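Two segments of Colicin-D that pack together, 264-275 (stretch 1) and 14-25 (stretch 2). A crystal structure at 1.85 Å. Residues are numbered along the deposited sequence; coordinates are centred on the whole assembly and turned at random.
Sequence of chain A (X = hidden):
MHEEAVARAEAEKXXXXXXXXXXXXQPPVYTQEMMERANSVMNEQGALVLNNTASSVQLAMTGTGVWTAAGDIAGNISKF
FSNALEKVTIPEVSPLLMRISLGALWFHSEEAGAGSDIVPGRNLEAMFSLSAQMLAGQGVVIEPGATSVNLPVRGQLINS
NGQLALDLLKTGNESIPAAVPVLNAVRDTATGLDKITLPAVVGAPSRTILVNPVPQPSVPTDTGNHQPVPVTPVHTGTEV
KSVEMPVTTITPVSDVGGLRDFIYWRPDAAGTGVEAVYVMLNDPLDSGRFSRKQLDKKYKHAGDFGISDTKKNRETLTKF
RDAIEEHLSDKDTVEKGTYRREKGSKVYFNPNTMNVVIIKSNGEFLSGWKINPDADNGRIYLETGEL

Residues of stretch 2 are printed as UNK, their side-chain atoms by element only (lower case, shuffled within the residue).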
# COMPACT_ATOMS: atom_id res chain seq x y z
N TYR A 264 -4.34 -19.94 -3.40
CA TYR A 264 -4.47 -20.41 -2.02
C TYR A 264 -5.32 -19.39 -1.25
O TYR A 264 -5.58 -18.28 -1.72
CB TYR A 264 -3.11 -20.63 -1.35
CG TYR A 264 -2.48 -19.39 -0.76
CD1 TYR A 264 -2.06 -18.34 -1.57
CD2 TYR A 264 -2.31 -19.27 0.61
CE1 TYR A 264 -1.48 -17.20 -1.03
CE2 TYR A 264 -1.74 -18.14 1.16
CZ TYR A 264 -1.33 -17.11 0.35
OH TYR A 264 -0.77 -15.98 0.92
N TRP A 265 -5.77 -19.80 -0.06
CA TRP A 265 -6.60 -18.95 0.79
C TRP A 265 -5.82 -18.45 1.99
O TRP A 265 -5.02 -19.19 2.56
CB TRP A 265 -7.82 -19.73 1.29
CG TRP A 265 -8.75 -20.14 0.23
CD1 TRP A 265 -8.72 -21.31 -0.48
CD2 TRP A 265 -9.87 -19.40 -0.25
NE1 TRP A 265 -9.76 -21.34 -1.37
CE2 TRP A 265 -10.48 -20.18 -1.26
CE3 TRP A 265 -10.43 -18.15 0.07
CZ2 TRP A 265 -11.61 -19.76 -1.95
CZ3 TRP A 265 -11.56 -17.73 -0.62
CH2 TRP A 265 -12.13 -18.54 -1.62
N ARG A 266 -6.05 -17.20 2.39
CA ARG A 266 -5.53 -16.61 3.62
C ARG A 266 -6.67 -15.92 4.35
O ARG A 266 -7.71 -15.62 3.75
CB ARG A 266 -4.40 -15.59 3.38
CG ARG A 266 -4.79 -14.37 2.53
CD ARG A 266 -3.56 -13.46 2.25
NE ARG A 266 -3.88 -12.44 1.25
CZ ARG A 266 -2.99 -11.92 0.40
NH1 ARG A 266 -1.72 -12.30 0.43
NH2 ARG A 266 -3.39 -11.02 -0.49
N PRO A 267 -6.51 -15.66 5.65
CA PRO A 267 -7.56 -14.92 6.36
C PRO A 267 -7.76 -13.54 5.75
O PRO A 267 -6.84 -12.95 5.17
CB PRO A 267 -7.02 -14.83 7.80
CG PRO A 267 -6.09 -16.00 7.94
CD PRO A 267 -5.44 -16.12 6.55
N ASP A 268 -8.99 -13.05 5.84
CA ASP A 268 -9.26 -11.70 5.37
C ASP A 268 -8.75 -10.67 6.38
O ASP A 268 -8.16 -10.99 7.41
CB ASP A 268 -10.75 -11.52 5.06
CG ASP A 268 -11.66 -11.71 6.28
OD1 ASP A 268 -11.17 -11.80 7.42
OD2 ASP A 268 -12.89 -11.79 6.07
N ALA A 269 -8.94 -9.39 6.04
CA ALA A 269 -8.38 -8.31 6.86
C ALA A 269 -8.92 -8.35 8.29
O ALA A 269 -8.18 -8.10 9.25
CB ALA A 269 -8.65 -6.96 6.19
N ALA A 270 -10.22 -8.64 8.45
CA ALA A 270 -10.82 -8.76 9.77
C ALA A 270 -10.30 -9.97 10.52
O ALA A 270 -10.38 -10.00 11.76
CB ALA A 270 -12.35 -8.86 9.64
N GLY A 271 -9.77 -10.97 9.81
CA GLY A 271 -9.25 -12.18 10.41
C GLY A 271 -10.30 -13.23 10.70
O GLY A 271 -9.94 -14.30 11.20
N THR A 272 -11.57 -12.97 10.39
CA THR A 272 -12.67 -13.88 10.69
C THR A 272 -13.24 -14.55 9.46
O THR A 272 -14.11 -15.41 9.59
CB THR A 272 -13.78 -13.13 11.44
OG1 THR A 272 -14.19 -11.99 10.66
CG2 THR A 272 -13.27 -12.67 12.80
N GLY A 273 -12.80 -14.15 8.27
CA GLY A 273 -13.21 -14.76 7.02
C GLY A 273 -11.98 -15.06 6.17
O GLY A 273 -10.87 -15.07 6.70
N VAL A 274 -12.16 -15.30 4.87
CA VAL A 274 -11.06 -15.76 4.02
C VAL A 274 -11.07 -15.01 2.69
O VAL A 274 -12.10 -14.47 2.26
CB VAL A 274 -11.11 -17.29 3.76
CG1 VAL A 274 -10.98 -18.07 5.06
CG2 VAL A 274 -12.37 -17.68 3.03
N GLU A 275 -9.91 -15.00 2.04
CA GLU A 275 -9.78 -14.40 0.71
C GLU A 275 -8.84 -15.24 -0.13
O GLU A 275 -7.83 -15.75 0.36
CB GLU A 275 -9.26 -12.95 0.78
CG GLU A 275 -7.97 -12.78 1.51
CD GLU A 275 -7.43 -11.35 1.41
OE1 GLU A 275 -8.22 -10.38 1.48
OE2 GLU A 275 -6.20 -11.21 1.28
N UNK A 14 -18.56 -19.71 12.48
CA UNK A 14 -18.47 -19.33 11.06
C UNK A 14 -17.02 -19.29 10.59
O UNK A 14 -16.71 -19.72 9.47
c UNK A 14 -19.15 -17.97 10.84
N UNK A 15 -16.12 -18.76 11.42
CA UNK A 15 -14.71 -18.69 11.05
C UNK A 15 -14.11 -20.09 10.91
O UNK A 15 -13.37 -20.37 9.95
c UNK A 15 -12.44 -17.89 11.96
c UNK A 15 -13.95 -17.88 12.10
n UNK A 15 -9.78 -16.82 14.49
c UNK A 15 -10.35 -17.08 13.12
c UNK A 15 -11.84 -17.28 13.21
N UNK A 16 -14.41 -20.98 11.86
CA UNK A 16 -13.88 -22.34 11.78
C UNK A 16 -14.39 -23.06 10.54
O UNK A 16 -13.63 -23.79 9.89
c UNK A 16 -14.26 -23.13 13.03
N UNK A 17 -15.66 -22.87 10.19
CA UNK A 17 -16.22 -23.52 9.00
C UNK A 17 -15.60 -22.97 7.71
O UNK A 17 -15.31 -23.74 6.79
c UNK A 17 -17.74 -23.36 8.98
c UNK A 17 -19.94 -24.07 9.99
o UNK A 17 -20.63 -24.99 10.48
c UNK A 17 -18.43 -24.24 9.99
o UNK A 17 -20.43 -23.03 9.51
N UNK A 18 -15.43 -21.65 7.62
CA UNK A 18 -14.79 -21.07 6.44
C UNK A 18 -13.34 -21.50 6.35
O UNK A 18 -12.85 -21.85 5.26
c UNK A 18 -16.16 -18.87 6.10
c UNK A 18 -16.37 -18.99 4.60
c UNK A 18 -14.85 -19.54 6.49
c UNK A 18 -16.16 -17.41 6.53
N UNK A 19 -12.62 -21.44 7.47
CA UNK A 19 -11.22 -21.85 7.48
C UNK A 19 -11.09 -23.31 7.08
O UNK A 19 -10.16 -23.67 6.34
c UNK A 19 -9.17 -19.98 10.09
c UNK A 19 -8.75 -18.69 10.39
c UNK A 19 -10.60 -21.64 8.85
c UNK A 19 -10.14 -20.22 9.13
c UNK A 19 -9.28 -17.62 9.70
c UNK A 19 -10.69 -19.12 8.46
c UNK A 19 -10.27 -17.84 8.74
N UNK A 20 -12.01 -24.16 7.54
CA UNK A 20 -11.94 -25.58 7.19
C UNK A 20 -12.05 -25.79 5.69
O UNK A 20 -11.25 -26.52 5.10
c UNK A 20 -13.04 -26.37 7.92
o UNK A 20 -12.94 -27.73 7.54
N UNK A 21 -13.05 -25.16 5.06
CA UNK A 21 -13.20 -25.32 3.61
C UNK A 21 -12.02 -24.74 2.85
O UNK A 21 -11.66 -25.26 1.78
c UNK A 21 -14.48 -24.64 3.14
c UNK A 21 -17.91 -24.01 4.19
n UNK A 21 -19.22 -23.58 3.60
c UNK A 21 -16.95 -24.52 3.12
c UNK A 21 -15.75 -25.22 3.73
N UNK A 22 -11.41 -23.68 3.37
CA UNK A 22 -10.33 -22.98 2.70
C UNK A 22 -8.96 -23.57 2.99
O UNK A 22 -7.98 -23.11 2.41
c UNK A 22 -10.34 -21.49 3.10
N UNK A 23 -8.87 -24.55 3.89
CA UNK A 23 -7.57 -25.09 4.27
C UNK A 23 -6.74 -24.14 5.11
O UNK A 23 -5.51 -24.22 5.08
N UNK A 24 -7.38 -23.26 5.88
CA UNK A 24 -6.69 -22.20 6.59
C UNK A 24 -6.62 -22.51 8.08
O UNK A 24 -7.60 -22.99 8.68
c UNK A 24 -6.81 -19.76 7.24
c UNK A 24 -7.24 -20.47 4.85
c UNK A 24 -7.38 -20.85 6.33
N UNK A 25 -5.46 -22.25 8.68
CA UNK A 25 -5.30 -22.25 10.12
C UNK A 25 -5.04 -20.84 10.60
O UNK A 25 -4.32 -20.08 9.94
o UNK A 25 -5.12 -25.21 11.11
c UNK A 25 -4.12 -23.13 10.56
n UNK A 25 -3.75 -25.18 9.32
c UNK A 25 -4.38 -24.60 10.35
O HOH W 1 -5.57 -22.69 0.75

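Position 14 has a single side-chain carbon and makes no contact with stretch 1. It is Ala 14.

Position 15 carries four carbons in a row ending in a nitrogen; the carbons lie along the carbonyl oxygens of Gly 271 and Thr 272. It is Lys 15, fully extended, with all four chi angles t. Its CB lies 3.5 Å from Thr 272 O, and its CE lies 3.4 Å from Gly 271 O.

Position 16 has one carbon and points away from stretch 1. It is Ala 16.

Position 17 has three carbons, the third bearing two oxygens. That carboxylate marks Glu 17, which is exposed and makes no contact.

Position 18 has four carbons, forked at the second; one branch meets the backbone of Gly 273. It is Leu 18. Its CD1 is 4.0 Å from Gly 273 CA.

Position 19 has one carbon followed by a ring of six carbons, with no oxygen. The ring touches Pro 267, Gly 273 and Val 274. It is Phe 19. Its CB points sideways, but the ring reaches stretch 1. Gly 273 O sits at the ring edge, 3.5 Å from Phe 19 CE1. Val 274 CG1 is 3.6 Å from Phe 19 CD1, and Pro 267 CG is 4.0 Å from Phe 19 CZ.

Position 20 has one carbon and one oxygen. It is Ser 20, out of reach of stretch 1.

Position 21 repeats the pattern of four carbons and a terminal nitrogen. It is Lys 21, and its end leads away from stretch 1.

Position 22 has one carbon, lying over one face of the Trp 265 ring. It is Ala 22. Its CB is 3.5 Å from Trp 265 CG and makes a CH-pi contact with the five-membered ring.

Position 23 has no side-chain atoms. It is Gly 23, whose positive phi belongs to a Schellman motif.

Position 24 has three carbons, one carrying the other two, which touch Trp 265 and Pro 267. It is Val 24. Its CG2 is 3.7 Å from Trp 265 CB, and its CG1 is 3.9 Å from Pro 267 CG.

Position 25 has two carbons, the second bearing an oxygen and a nitrogen. It is Asn 25, pointing away.

The contact buries 495 Å² without direct hydrogen bonds. Val 274 and Trp 265 point toward stretch 2; Val 274 packs on Phe 19, Ala 22 and Val 24, Trp 265 on Ala 22 and Val 24. One water links the backbones, donating to Ala 22 O and accepting from Trp 265 N.

Stretch 2 14-25: AKAELFSKAGVN
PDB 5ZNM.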